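Local structure of phenylacetaldehyde dehydrogenase (Burkholderia cenocepacia, 4O5H) at residues E173-V178 against Y500-S505; V100-I105 against C138-A143; N52-T57 against I356-S361. The protein probably oxidises phenylacetaldehyde to phenylacetate with NAD+, as a member of the aldehyde dehydrogenase family. All blocks are in the same frame, centred on the assembly; numbering follows the deposited sequence. Where two conformers were deposited one is given.

Interaction 1: E173-V178 against Y500-S505; sequences EPVGVV and YTESKS
Tyr500 meets Val178 and Val175 in two different ways. Val178 CG1 meets the ring obliquely, 3.9 Å from Tyr500 CE2, and Val178 CG2 is also near CE2. Tyr500 O accepts from Val175 N at 2.9 Å. The donor N lies 40° out of the carbonyl plane, not on a lone pair. The ring also packs on Pro197, Ala198 and Thr201 of helix 187-201. At Thr501 the strand 501-509 begins. Thr501 CA makes a CH...O contact of 3.1 Å with Glu173 O, while its OG1 bonds to Asp498 O. Glu502 forms an antiparallel hydrogen-bonded pair with Glu173. Glu502 N donates to Glu173 O at 2.8 Å, and Glu173 N returns a nearly straight bond to Glu502 O. The two strands thus join as neighbours in a mixed sheet, where strand 166-181 is interrupted by a short loop around Val175 and Gly176. The Glu502 chain bends at chi2 (82°), and OE1 lies 3.8 Å from Val175 CG2. A water links the same OE1 to Val175 O. Glu502 OE2 is held by Arg279 and by Arg490 of the second subunit. Lys504 bends at chi3 (-75°) and brings NZ 2.8 Å from Glu173 OE2, on the syn lone pair of that oxygen. This is a salt bridge, and Arg171 also pairs with OE2. NZ donates as well to Ile461 O and Val458 O of the second subunit. Beyond it, Ser505 pairs with a parallel strand of the second subunit, so the sheet continues across the dimer interface.

Interaction 2: V100-I105 against C138-A143; sequences VLADLI and CFRYMA. With EDO (1,2-ethanediol), chain H.
Phe139 and Arg140 face Leu101, Ala102, Asp103 and Ile105 across two antiparallel packed helices. The axes of 100-105 and 138-143, parts of helices 91-107 and 124-145, are antiparallel at 165° and approach to 8.3 Å. The small Ala102 lies at the closest backbone register, opposite Phe139. From Phe139, CB touches Ala102 CB at 4.2 Å. Phe139 CG lies 4.0 Å from Leu101 CD2. That methyl sits over one ring face, 3.7 Å from the centroid, in a CH-pi contact shifted toward CD1 and CE1. Phe139 CD2 meets Ile105 CD1 at 3.6 Å, obliquely and on the same side of the ring plane as Leu101 CD2. Phe139 CZ is 3.9 Å from Leu101 CD2. The ring also packs against Ala192 and Ala196 of helix 187-201, which follows strand 166-181 of the large mixed sheet. Arg140 runs along the outer side of the pair. Its chain bends at chi3 (-63°), and one guanidinium face covers Ala102 CB. Glu106 holds NH1 in a salt bridge. Asp103 also binds a 1,2-ethanediol, probably from the crystallisation liquor, with OD2 accepting from its O1. A water accepts from Arg140 NE at the guanidinium edge. NH2 forms a salt bridge with Asp103 OD1 at 2.9 Å, but the hydrogen bond is weak, with an N-H...O angle of only 127°.

Interaction 3: N52-T57 against I356-S361; sequences NPADGT and IGPLVS
Pro53 overlaps Pro358 obliquely, ring against ring, with Pro53 CB 3.9 Å from Pro358 CG. Here the turn between strands 47-52 and 57-63, residues 52-57, abuts the loop 356-361 that enters helix 362-378. No hydrogen bond joins the two segments. The contact is packing of proline rings against each other and against backbone carbonyls. Pro53 CB approaches Leu359 O to 3.3 Å and also lies near Val360 O. In return, Pro358 CB and CG both approach Pro53 O, each at 3.4 Å. Each proline ring therefore rests on backbone oxygen of the opposite loop. Ala54 extends the apolar patch, its CB 4.4 Å from Pro358 CG.

The turn that presents Pro53 is tied by its own bonds. Asn52 OD1 accepts from Ala54 N, which makes an Asx turn. Asn52 O accepts from both Asp55 N and Gly56 N. Gly56, at positive phi (75°), lets the turn close, with Asn52 N donating to Thr57 O. On the other loop, Ser361 is the N-cap of the helix, and its OG accepts from Gln364 N. Phe394 bonds through its backbone to both Pro53 and Leu359, so a third chain segment ties the two loops together. The neighbouring Val51 is part of the sodium site, with Asp119 and Asp212, and the Pro53 side chain lies about 5 Å from the ion. Asp55 closes the turn with a second Asx turn: its OD1 takes Thr57 N at 2.9 Å and Thr57 OG1 at 2.6 Å, both from the same face of the carboxylate.

How the interactions relate
The three contacts lie well apart in one aldehyde dehydrogenase chain. The centres of interactions 1 and 2 are about 22 Å apart, those of 2 and 3 about 30 Å, and those of 1 and 3 about 40 Å, on opposite sides of the chain's centre. None touches another. Helix 187-201 links the first two, since Tyr500 and Phe139 both pack on it. Interaction 2 closes before interaction 1 opens and lies in sequence between the two segments of interaction 3. The segments of interactions 1 and 3 alternate; each contact joins residues about 300 positions apart, tying early and late parts of the chain together. Interaction 1 borders the second subunit; interactions 2 and 3 touch no other chain.

Interaction 1: E173-V178 against Y500-S505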
ATOM      1  N   GLU A 173      12.396  -2.225  -9.628  1.00 17.49           N
ATOM      2  CA  GLU A 173      12.095  -3.339 -10.498  1.00 16.32           C
ATOM      3  C   GLU A 173      10.598  -3.349 -10.722  1.00 14.36           C
ATOM      4  O   GLU A 173       9.856  -2.840  -9.897  1.00 13.43           O
ATOM      5  CB  GLU A 173      12.555  -4.621  -9.835  1.00 16.82           C
ATOM      6  CG  GLU A 173      14.067  -4.581  -9.554  1.00 16.76           C
ATOM      7  CD  GLU A 173      14.611  -5.885  -9.002  1.00 16.74           C
ATOM      8  OE1 GLU A 173      13.822  -6.680  -8.462  1.00 16.09           O
ATOM      9  OE2 GLU A 173      15.853  -6.085  -9.103  1.00 16.56           O
ATOM     10  N   PRO A 174      10.143  -3.874 -11.849  1.00 13.46           N
ATOM     11  CA  PRO A 174       8.684  -4.003 -11.991  1.00 13.16           C
ATOM     12  C   PRO A 174       8.109  -4.865 -10.862  1.00 12.69           C
ATOM     13  O   PRO A 174       8.735  -5.834 -10.451  1.00 11.91           O
ATOM     14  CB  PRO A 174       8.494  -4.714 -13.335  1.00 13.32           C
ATOM     15  CG  PRO A 174       9.842  -5.101 -13.804  1.00 13.70           C
ATOM     16  CD  PRO A 174      10.879  -4.441 -12.966  1.00 13.86           C
ATOM     17  N   VAL A 175       6.929  -4.517 -10.379  1.00 12.35           N
ATOM     18  CA  VAL A 175       6.354  -5.305  -9.290  1.00 12.91           C
ATOM     19  C   VAL A 175       6.118  -6.737  -9.759  1.00 12.39           C
ATOM     20  O   VAL A 175       6.194  -7.660  -8.961  1.00 11.81           O
ATOM     21  CB  VAL A 175       5.148  -4.614  -8.645  1.00 13.70           C
ATOM     22  CG1 VAL A 175       3.941  -4.544  -9.583  1.00 13.54           C
ATOM     23  CG2 VAL A 175       4.799  -5.273  -7.329  1.00 14.73           C
ATOM     24  N   GLY A 176       5.815  -6.901 -11.061  1.00 11.38           N
ATOM     25  CA  GLY A 176       5.611  -8.213 -11.654  1.00 11.20           C
ATOM     26  C   GLY A 176       4.333  -8.354 -12.460  1.00 10.68           C
ATOM     27  O   GLY A 176       4.072  -7.568 -13.361  1.00 10.16           O
ATOM     28  N   VAL A 177       3.535  -9.349 -12.118  1.00 10.41           N
ATOM     29  CA  VAL A 177       2.269  -9.591 -12.770  1.00 10.12           C
ATOM     30  C   VAL A 177       1.161  -8.839 -12.009  1.00  9.87           C
ATOM     31  O   VAL A 177       0.994  -8.996 -10.794  1.00  9.56           O
ATOM     32  CB  VAL A 177       1.966 -11.094 -12.787  1.00 10.42           C
ATOM     33  CG1 VAL A 177       0.604 -11.364 -13.363  1.00 10.48           C
ATOM     34  CG2 VAL A 177       3.031 -11.853 -13.592  1.00 10.77           C
ATOM     35  N   VAL A 178       0.392  -8.043 -12.724  1.00  9.63           N
ATOM     36  CA  VAL A 178      -0.642  -7.216 -12.129  1.00  9.57           C
ATOM     37  C   VAL A 178      -2.002  -7.727 -12.537  1.00  9.58           C
ATOM     38  O   VAL A 178      -2.299  -7.855 -13.738  1.00  9.48           O
ATOM     39  CB  VAL A 178      -0.487  -5.760 -12.586  1.00  9.57           C
ATOM     40  CG1 VAL A 178      -1.581  -4.875 -12.006  1.00  9.57           C
ATOM     41  CG2 VAL A 178       0.886  -5.219 -12.194  1.00  9.55           C
ATOM     42  N   TYR A 500       3.959   0.801  -9.198  1.00 13.47           N
ATOM     43  CA  TYR A 500       4.071  -0.420 -10.025  1.00 13.25           C
ATOM     44  C   TYR A 500       5.513  -0.953 -10.036  1.00 12.94           C
ATOM     45  O   TYR A 500       5.849  -1.845 -10.816  1.00 12.88           O
ATOM     46  CB  TYR A 500       3.593  -0.160 -11.445  1.00 13.50           C
ATOM     47  CG  TYR A 500       2.087  -0.223 -11.608  1.00 13.78           C
ATOM     48  CD1 TYR A 500       1.268   0.781 -11.112  1.00 13.73           C
ATOM     49  CD2 TYR A 500       1.495  -1.270 -12.275  1.00 14.85           C
ATOM     50  CE1 TYR A 500      -0.121   0.726 -11.252  1.00 13.83           C
ATOM     51  CE2 TYR A 500       0.103  -1.329 -12.444  1.00 15.51           C
ATOM     52  CZ  TYR A 500      -0.694  -0.320 -11.916  1.00 15.09           C
ATOM     53  OH  TYR A 500      -2.058  -0.398 -12.084  1.00 15.96           O
ATOM     54  N   THR A 501       6.365  -0.380  -9.177  1.00 12.39           N
ATOM     55  CA  THR A 501       7.689  -0.890  -8.972  1.00 12.45           C
ATOM     56  C   THR A 501       7.871  -1.386  -7.540  1.00 12.44           C
ATOM     57  O   THR A 501       7.116  -1.034  -6.654  1.00 11.84           O
ATOM     58  CB  THR A 501       8.777   0.148  -9.242  1.00 12.45           C
ATOM     59  OG1 THR A 501       8.705   1.186  -8.279  1.00 12.90           O
ATOM     60  CG2 THR A 501       8.671   0.701 -10.634  1.00 12.71           C
ATOM     61  N   GLU A 502       8.873  -2.255  -7.373  1.00 12.98           N
ATOM     62  CA  GLU A 502       9.292  -2.779  -6.093  1.00 13.54           C
ATOM     63  C   GLU A 502      10.764  -2.377  -5.941  1.00 13.21           C
ATOM     64  O   GLU A 502      11.560  -2.556  -6.854  1.00 12.76           O
ATOM     65  CB  GLU A 502       9.126  -4.301  -6.078  1.00 14.89           C
ATOM     66  CG  GLU A 502       9.351  -4.957  -4.714  1.00 15.89           C
ATOM     67  CD  GLU A 502       8.176  -4.909  -3.788  1.00 15.97           C
ATOM     68  OE1 GLU A 502       7.030  -4.872  -4.284  1.00 17.18           O
ATOM     69  OE2 GLU A 502       8.383  -5.006  -2.551  1.00 16.13           O
ATOM     70  N   SER A 503      11.101  -1.752  -4.814  1.00 12.33           N
ATOM     71  CA  SER A 503      12.422  -1.207  -4.615  0.50 12.19           C
ATOM     72  C   SER A 503      13.346  -2.297  -4.060  1.00 12.03           C
ATOM     73  O   SER A 503      12.977  -3.035  -3.134  1.00 12.54           O
ATOM     74  CB  SER A 503      12.336  -0.034  -3.639  0.50 12.40           C
ATOM     75  OG  SER A 503      13.569   0.635  -3.503  0.50 12.88           O
ATOM     76  N   LYS A 504      14.520  -2.435  -4.642  1.00 11.17           N
ATOM     77  CA  LYS A 504      15.551  -3.338  -4.152  1.00 10.73           C
ATOM     78  C   LYS A 504      16.745  -2.499  -3.730  1.00 10.40           C
ATOM     79  O   LYS A 504      17.340  -1.806  -4.570  1.00 10.03           O
ATOM     80  CB  LYS A 504      15.955  -4.352  -5.234  1.00 10.96           C
ATOM     81  CG  LYS A 504      17.154  -5.246  -4.873  1.00 11.29           C
ATOM     82  CD  LYS A 504      17.563  -6.181  -5.998  1.00 11.68           C
ATOM     83  CE  LYS A 504      16.602  -7.332  -6.147  1.00 11.96           C
ATOM     84  NZ  LYS A 504      16.821  -8.065  -7.442  1.00 12.46           N
ATOM     85  N   SER A 505      17.112  -2.567  -2.462  1.00 10.01           N
ATOM     86  CA  SER A 505      18.338  -1.945  -2.008  1.00 10.01           C
ATOM     87  C   SER A 505      19.528  -2.899  -2.271  1.00 10.18           C
ATOM     88  O   SER A 505      19.412  -4.088  -2.089  1.00 10.35           O
ATOM     89  CB  SER A 505      18.262  -1.617  -0.538  1.00 10.12           C
ATOM     90  OG  SER A 505      17.302  -0.625  -0.308  1.00 10.05           O
TER
HETATM   91  O   HOH W   1      13.899  -9.431  -8.386  1.00 18.37           O
HETATM   92  O   HOH W   2       7.047  -7.588  -6.131  1.00 36.26           O

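Interaction 2: V100-I105 against C138-A143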
ATOM      1  N   VAL A 100       3.015   4.124 -29.948  1.00 10.44           N
ATOM      2  CA  VAL A 100       2.246   3.579 -31.057  1.00 10.88           C
ATOM      3  C   VAL A 100       0.808   3.311 -30.619  1.00 10.63           C
ATOM      4  O   VAL A 100      -0.126   3.640 -31.325  1.00 10.99           O
ATOM      5  CB  VAL A 100       2.893   2.271 -31.598  1.00 11.22           C
ATOM      6  CG1 VAL A 100       1.971   1.579 -32.601  1.00 11.57           C
ATOM      7  CG2 VAL A 100       4.227   2.592 -32.278  1.00 11.60           C
ATOM      8  N   LEU A 101       0.634   2.726 -29.453  1.00 10.21           N
ATOM      9  CA  LEU A 101      -0.697   2.443 -28.957  1.00 10.02           C
ATOM     10  C   LEU A 101      -1.513   3.713 -28.733  1.00  9.95           C
ATOM     11  O   LEU A 101      -2.693   3.766 -29.125  1.00  9.75           O
ATOM     12  CB  LEU A 101      -0.619   1.611 -27.673  1.00  9.92           C
ATOM     13  CG  LEU A 101      -1.943   1.275 -26.968  1.00  9.85           C
ATOM     14  CD1 LEU A 101      -2.866   0.508 -27.912  1.00 10.25           C
ATOM     15  CD2 LEU A 101      -1.643   0.481 -25.712  1.00  9.66           C
ATOM     16  N   ALA A 102      -0.893   4.753 -28.172  1.00  9.83           N
ATOM     17  CA  ALA A 102      -1.602   6.007 -28.007  1.00  9.97           C
ATOM     18  C   ALA A 102      -2.094   6.587 -29.351  1.00 10.70           C
ATOM     19  O   ALA A 102      -3.214   7.080 -29.440  1.00 10.51           O
ATOM     20  CB  ALA A 102      -0.733   7.025 -27.283  1.00  9.86           C
ATOM     21  N   ASP A 103      -1.247   6.540 -30.374  1.00 11.33           N
ATOM     22  CA  ASP A 103      -1.669   6.979 -31.709  1.00 12.15           C
ATOM     23  C   ASP A 103      -2.820   6.129 -32.276  1.00 12.39           C
ATOM     24  O   ASP A 103      -3.736   6.664 -32.883  1.00 12.82           O
ATOM     25  CB  ASP A 103      -0.495   6.925 -32.674  1.00 12.67           C
ATOM     26  CG  ASP A 103       0.494   8.064 -32.477  1.00 13.20           C
ATOM     27  OD1 ASP A 103       0.123   9.118 -31.906  1.00 13.01           O
ATOM     28  OD2 ASP A 103       1.658   7.902 -32.972  1.00 14.10           O
ATOM     29  N   LEU A 104      -2.755   4.807 -32.094  1.00 12.43           N
ATOM     30  CA  LEU A 104      -3.811   3.930 -32.574  1.00 12.50           C
ATOM     31  C   LEU A 104      -5.148   4.242 -31.902  1.00 11.76           C
ATOM     32  O   LEU A 104      -6.174   4.181 -32.553  1.00 11.65           O
ATOM     33  CB  LEU A 104      -3.444   2.459 -32.371  1.00 12.98           C
ATOM     34  CG  LEU A 104      -2.351   1.878 -33.266  1.00 13.58           C
ATOM     35  CD1 LEU A 104      -1.968   0.490 -32.806  1.00 13.77           C
ATOM     36  CD2 LEU A 104      -2.815   1.784 -34.715  1.00 14.75           C
ATOM     37  N   ILE A 105      -5.128   4.573 -30.610  1.00 10.99           N
ATOM     38  CA  ILE A 105      -6.355   4.944 -29.908  1.00 10.74           C
ATOM     39  C   ILE A 105      -6.945   6.226 -30.527  1.00 10.92           C
ATOM     40  O   ILE A 105      -8.111   6.258 -30.872  1.00 10.75           O
ATOM     41  CB  ILE A 105      -6.128   5.114 -28.402  1.00 10.38           C
ATOM     42  CG1 ILE A 105      -5.822   3.729 -27.777  1.00 10.11           C
ATOM     43  CG2 ILE A 105      -7.324   5.789 -27.735  1.00 10.22           C
ATOM     44  CD1 ILE A 105      -5.209   3.812 -26.391  1.00  9.94           C
ATOM     45  N   CYS A 138      -3.089   8.995 -21.487  1.00  9.58           N
ATOM     46  CA  CYS A 138      -2.534   8.243 -20.381  1.00  9.28           C
ATOM     47  C   CYS A 138      -1.430   7.318 -20.882  1.00  8.96           C
ATOM     48  O   CYS A 138      -0.352   7.294 -20.324  1.00  8.65           O
ATOM     49  CB  CYS A 138      -3.600   7.413 -19.681  1.00  9.36           C
ATOM     50  SG  CYS A 138      -2.979   6.572 -18.205  1.00  9.79           S
ATOM     51  N   PHE A 139      -1.679   6.576 -21.979  1.00  8.81           N
ATOM     52  CA  PHE A 139      -0.621   5.772 -22.570  1.00  8.73           C
ATOM     53  C   PHE A 139       0.578   6.611 -23.024  1.00  8.82           C
ATOM     54  O   PHE A 139       1.708   6.208 -22.842  1.00  8.45           O
ATOM     55  CB  PHE A 139      -1.146   4.921 -23.729  1.00  8.94           C
ATOM     56  CG  PHE A 139      -1.929   3.694 -23.281  1.00  8.93           C
ATOM     57  CD1 PHE A 139      -1.257   2.615 -22.719  1.00  8.92           C
ATOM     58  CD2 PHE A 139      -3.313   3.666 -23.372  1.00  9.11           C
ATOM     59  CE1 PHE A 139      -1.958   1.503 -22.269  1.00  9.05           C
ATOM     60  CE2 PHE A 139      -4.035   2.539 -22.941  1.00  9.16           C
ATOM     61  CZ  PHE A 139      -3.351   1.467 -22.377  1.00  9.07           C
ATOM     62  N   ARG A 140       0.325   7.775 -23.611  1.00  9.07           N
ATOM     63  CA  ARG A 140       1.435   8.619 -24.091  1.00  9.32           C
ATOM     64  C   ARG A 140       2.262   9.169 -22.906  1.00  9.33           C
ATOM     65  O   ARG A 140       3.511   9.104 -22.910  1.00  9.16           O
ATOM     66  CB  ARG A 140       0.913   9.781 -24.969  1.00  9.58           C
ATOM     67  CG  ARG A 140       2.041  10.661 -25.518  1.00  9.80           C
ATOM     68  CD  ARG A 140       1.543  11.587 -26.596  1.00 10.30           C
ATOM     69  NE  ARG A 140       1.039  10.870 -27.748  1.00 10.51           N
ATOM     70  CZ  ARG A 140      -0.213  10.931 -28.199  1.00 10.95           C
ATOM     71  NH1 ARG A 140      -1.136  11.671 -27.609  1.00 11.11           N
ATOM     72  NH2 ARG A 140      -0.573  10.230 -29.279  1.00 11.37           N
ATOM     73  N   TYR A 141       1.558   9.709 -21.901  1.00  9.42           N
ATOM     74  CA  TYR A 141       2.224  10.270 -20.708  1.00  9.37           C
ATOM     75  C   TYR A 141       3.097   9.191 -20.046  1.00  9.42           C
ATOM     76  O   TYR A 141       4.301   9.392 -19.794  1.00  9.35           O
ATOM     77  CB  TYR A 141       1.194  10.841 -19.752  1.00  9.48           C
ATOM     78  CG  TYR A 141       1.747  11.272 -18.408  1.00  9.37           C
ATOM     79  CD1 TYR A 141       2.298  12.511 -18.233  1.00  9.60           C
ATOM     80  CD2 TYR A 141       1.794  10.378 -17.340  1.00  9.32           C
ATOM     81  CE1 TYR A 141       2.839  12.889 -17.012  1.00  9.56           C
ATOM     82  CE2 TYR A 141       2.356  10.732 -16.125  1.00  9.32           C
ATOM     83  CZ  TYR A 141       2.858  12.005 -15.967  1.00  9.49           C
ATOM     84  OH  TYR A 141       3.431  12.360 -14.748  1.00  9.64           O
ATOM     85  N   MET A 142       2.517   8.007 -19.814  1.00  9.33           N
ATOM     86  CA  MET A 142       3.259   6.929 -19.163  1.00  9.04           C
ATOM     87  C   MET A 142       4.389   6.364 -20.027  1.00  8.88           C
ATOM     88  O   MET A 142       5.397   5.922 -19.508  1.00  8.43           O
ATOM     89  CB  MET A 142       2.284   5.811 -18.729  1.00  9.03           C
ATOM     90  CG  MET A 142       1.228   6.261 -17.705  1.00  9.16           C
ATOM     91  SD  MET A 142       1.973   6.747 -16.140  1.00  8.94           S
ATOM     92  CE  MET A 142       0.576   7.599 -15.409  1.00  9.25           C
ATOM     93  N   ALA A 143       4.204   6.364 -21.341  1.00  9.00           N
ATOM     94  CA  ALA A 143       5.262   5.986 -22.247  1.00  9.15           C
ATOM     95  C   ALA A 143       6.549   6.741 -21.937  1.00  9.22           C
ATOM     96  O   ALA A 143       7.662   6.168 -21.921  1.00  9.05           O
ATOM     97  CB  ALA A 143       4.881   6.230 -23.698  1.00  9.41           C
TER
HETATM   98  C1  EDO H 604       3.083  11.027 -32.430  1.00 28.61           C
HETATM   99  O1  EDO H 604       3.349   9.848 -31.635  1.00 24.55           O
HETATM  100  C2  EDO H 604       2.081  12.005 -31.780  1.00 32.39           C
HETATM  101  O2  EDO H 604       0.832  12.212 -32.515  1.00 33.70           O
HETATM  102  O   HOH W   3       2.077   8.931 -29.373  1.00  8.53           O

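Interaction 3: N52-T57 against I356-S361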
ATOM      1  N   ASN A  52     -27.417  -2.571 -24.288  1.00 13.53           N
ATOM      2  CA  ASN A  52     -27.396  -1.119 -24.518  1.00 13.40           C
ATOM      3  C   ASN A  52     -28.355  -0.498 -23.532  1.00 13.61           C
ATOM      4  O   ASN A  52     -29.573  -0.687 -23.630  1.00 14.32           O
ATOM      5  CB  ASN A  52     -27.864  -0.790 -25.919  1.00 13.76           C
ATOM      6  CG  ASN A  52     -27.895   0.686 -26.194  1.00 14.08           C
ATOM      7  OD1 ASN A  52     -27.815   1.543 -25.285  1.00 14.20           O
ATOM      8  ND2 ASN A  52     -28.008   1.017 -27.459  1.00 14.46           N
ATOM      9  N   PRO A  53     -27.827   0.249 -22.567  1.00 13.34           N
ATOM     10  CA  PRO A  53     -28.719   0.789 -21.520  1.00 13.98           C
ATOM     11  C   PRO A  53     -29.716   1.855 -21.962  1.00 14.56           C
ATOM     12  O   PRO A  53     -30.609   2.199 -21.203  1.00 15.26           O
ATOM     13  CB  PRO A  53     -27.735   1.369 -20.499  1.00 13.91           C
ATOM     14  CG  PRO A  53     -26.545   1.746 -21.314  1.00 13.31           C
ATOM     15  CD  PRO A  53     -26.439   0.693 -22.389  1.00 12.85           C
ATOM     16  N   ALA A  54     -29.581   2.378 -23.171  1.00 14.48           N
ATOM     17  CA  ALA A  54     -30.564   3.295 -23.687  1.00 15.32           C
ATOM     18  C   ALA A  54     -31.882   2.605 -24.038  1.00 15.97           C
ATOM     19  O   ALA A  54     -32.935   3.248 -24.024  1.00 16.69           O
ATOM     20  CB  ALA A  54     -30.018   4.046 -24.895  1.00 15.31           C
ATOM     21  N   ASP A  55     -31.835   1.339 -24.421  1.00 15.99           N
ATOM     22  CA  ASP A  55     -33.064   0.655 -24.803  1.00 17.01           C
ATOM     23  C   ASP A  55     -33.227  -0.743 -24.256  1.00 17.20           C
ATOM     24  O   ASP A  55     -34.222  -1.405 -24.556  1.00 17.71           O
ATOM     25  CB  ASP A  55     -33.239   0.655 -26.328  1.00 17.52           C
ATOM     26  CG  ASP A  55     -32.125  -0.076 -27.059  1.00 17.08           C
ATOM     27  OD1 ASP A  55     -31.418  -0.926 -26.469  1.00 16.80           O
ATOM     28  OD2 ASP A  55     -31.961   0.175 -28.265  1.00 17.72           O
ATOM     29  N   GLY A  56     -32.283  -1.186 -23.453  1.00 16.85           N
ATOM     30  CA  GLY A  56     -32.410  -2.493 -22.827  1.00 17.75           C
ATOM     31  C   GLY A  56     -32.165  -3.675 -23.762  1.00 18.00           C
ATOM     32  O   GLY A  56     -32.375  -4.812 -23.348  1.00 18.82           O
ATOM     33  N   THR A  57     -31.728  -3.436 -25.001  1.00 17.98           N
ATOM     34  CA  THR A  57     -31.553  -4.547 -25.967  1.00 18.52           C
ATOM     35  C   THR A  57     -30.160  -5.124 -25.900  1.00 17.67           C
ATOM     36  O   THR A  57     -29.205  -4.428 -25.535  1.00 16.46           O
ATOM     37  CB  THR A  57     -31.795  -4.118 -27.426  1.00 19.22           C
ATOM     38  OG1 THR A  57     -30.870  -3.095 -27.784  1.00 19.19           O
ATOM     39  CG2 THR A  57     -33.210  -3.609 -27.620  1.00 20.62           C
ATOM     40  N   ILE A 356     -27.741  13.959 -20.399  1.00 15.87           N
ATOM     41  CA  ILE A 356     -27.838  12.923 -19.386  1.00 15.81           C
ATOM     42  C   ILE A 356     -28.273  11.625 -20.065  1.00 14.74           C
ATOM     43  O   ILE A 356     -29.387  11.556 -20.590  1.00 14.54           O
ATOM     44  CB  ILE A 356     -28.881  13.337 -18.333  1.00 17.19           C
ATOM     45  CG1 ILE A 356     -28.314  14.428 -17.435  1.00 18.07           C
ATOM     46  CG2 ILE A 356     -29.335  12.183 -17.477  1.00 17.83           C
ATOM     47  CD1 ILE A 356     -27.368  13.916 -16.368  1.00 18.24           C
ATOM     48  N   GLY A 357     -27.382  10.628 -20.072  1.00 13.26           N
ATOM     49  CA  GLY A 357     -27.723   9.307 -20.550  1.00 12.99           C
ATOM     50  C   GLY A 357     -28.450   8.482 -19.497  1.00 12.58           C
ATOM     51  O   GLY A 357     -28.701   8.960 -18.407  1.00 12.47           O
ATOM     52  N   PRO A 358     -28.758   7.221 -19.805  1.00 12.20           N
ATOM     53  CA  PRO A 358     -29.339   6.296 -18.810  1.00 12.19           C
ATOM     54  C   PRO A 358     -28.262   5.840 -17.852  1.00 11.70           C
ATOM     55  O   PRO A 358     -27.066   6.046 -18.119  1.00 11.45           O
ATOM     56  CB  PRO A 358     -29.794   5.101 -19.682  1.00 12.33           C
ATOM     57  CG  PRO A 358     -28.788   5.080 -20.775  1.00 12.31           C
ATOM     58  CD  PRO A 358     -28.456   6.538 -21.062  1.00 12.38           C
ATOM     59  N   LEU A 359     -28.663   5.207 -16.775  1.00 11.52           N
ATOM     60  CA  LEU A 359     -27.750   4.511 -15.927  1.00 11.41           C
ATOM     61  C   LEU A 359     -27.355   3.208 -16.602  1.00 11.11           C
ATOM     62  O   LEU A 359     -27.999   2.766 -17.542  1.00 10.92           O
ATOM     63  CB  LEU A 359     -28.372   4.308 -14.540  1.00 11.76           C
ATOM     64  CG  LEU A 359     -28.929   5.571 -13.864  1.00 11.97           C
ATOM     65  CD1 LEU A 359     -29.304   5.291 -12.413  1.00 12.38           C
ATOM     66  CD2 LEU A 359     -27.960   6.748 -13.909  1.00 12.06           C
ATOM     67  N   VAL A 360     -26.336   2.550 -16.082  1.00 11.03           N
ATOM     68  CA  VAL A 360     -25.714   1.439 -16.798  1.00 11.09           C
ATOM     69  C   VAL A 360     -26.572   0.172 -16.852  1.00 11.22           C
ATOM     70  O   VAL A 360     -26.413  -0.640 -17.749  1.00 11.34           O
ATOM     71  CB  VAL A 360     -24.329   1.129 -16.216  1.00 11.02           C
ATOM     72  CG1 VAL A 360     -24.459   0.303 -14.933  1.00 11.38           C
ATOM     73  CG2 VAL A 360     -23.501   0.391 -17.220  1.00 11.09           C
ATOM     74  N   SER A 361     -27.440  -0.027 -15.874  1.00 11.37           N
ATOM     75  CA  SER A 361     -28.186  -1.277 -15.779  1.00 11.90           C
ATOM     76  C   SER A 361     -29.482  -1.096 -15.007  1.00 12.51           C
ATOM     77  O   SER A 361     -29.684  -0.105 -14.291  1.00 12.32           O
ATOM     78  CB  SER A 361     -27.376  -2.364 -15.051  1.00 11.89           C
ATOM     79  OG  SER A 361     -27.142  -2.004 -13.693  1.00 11.58           O
TER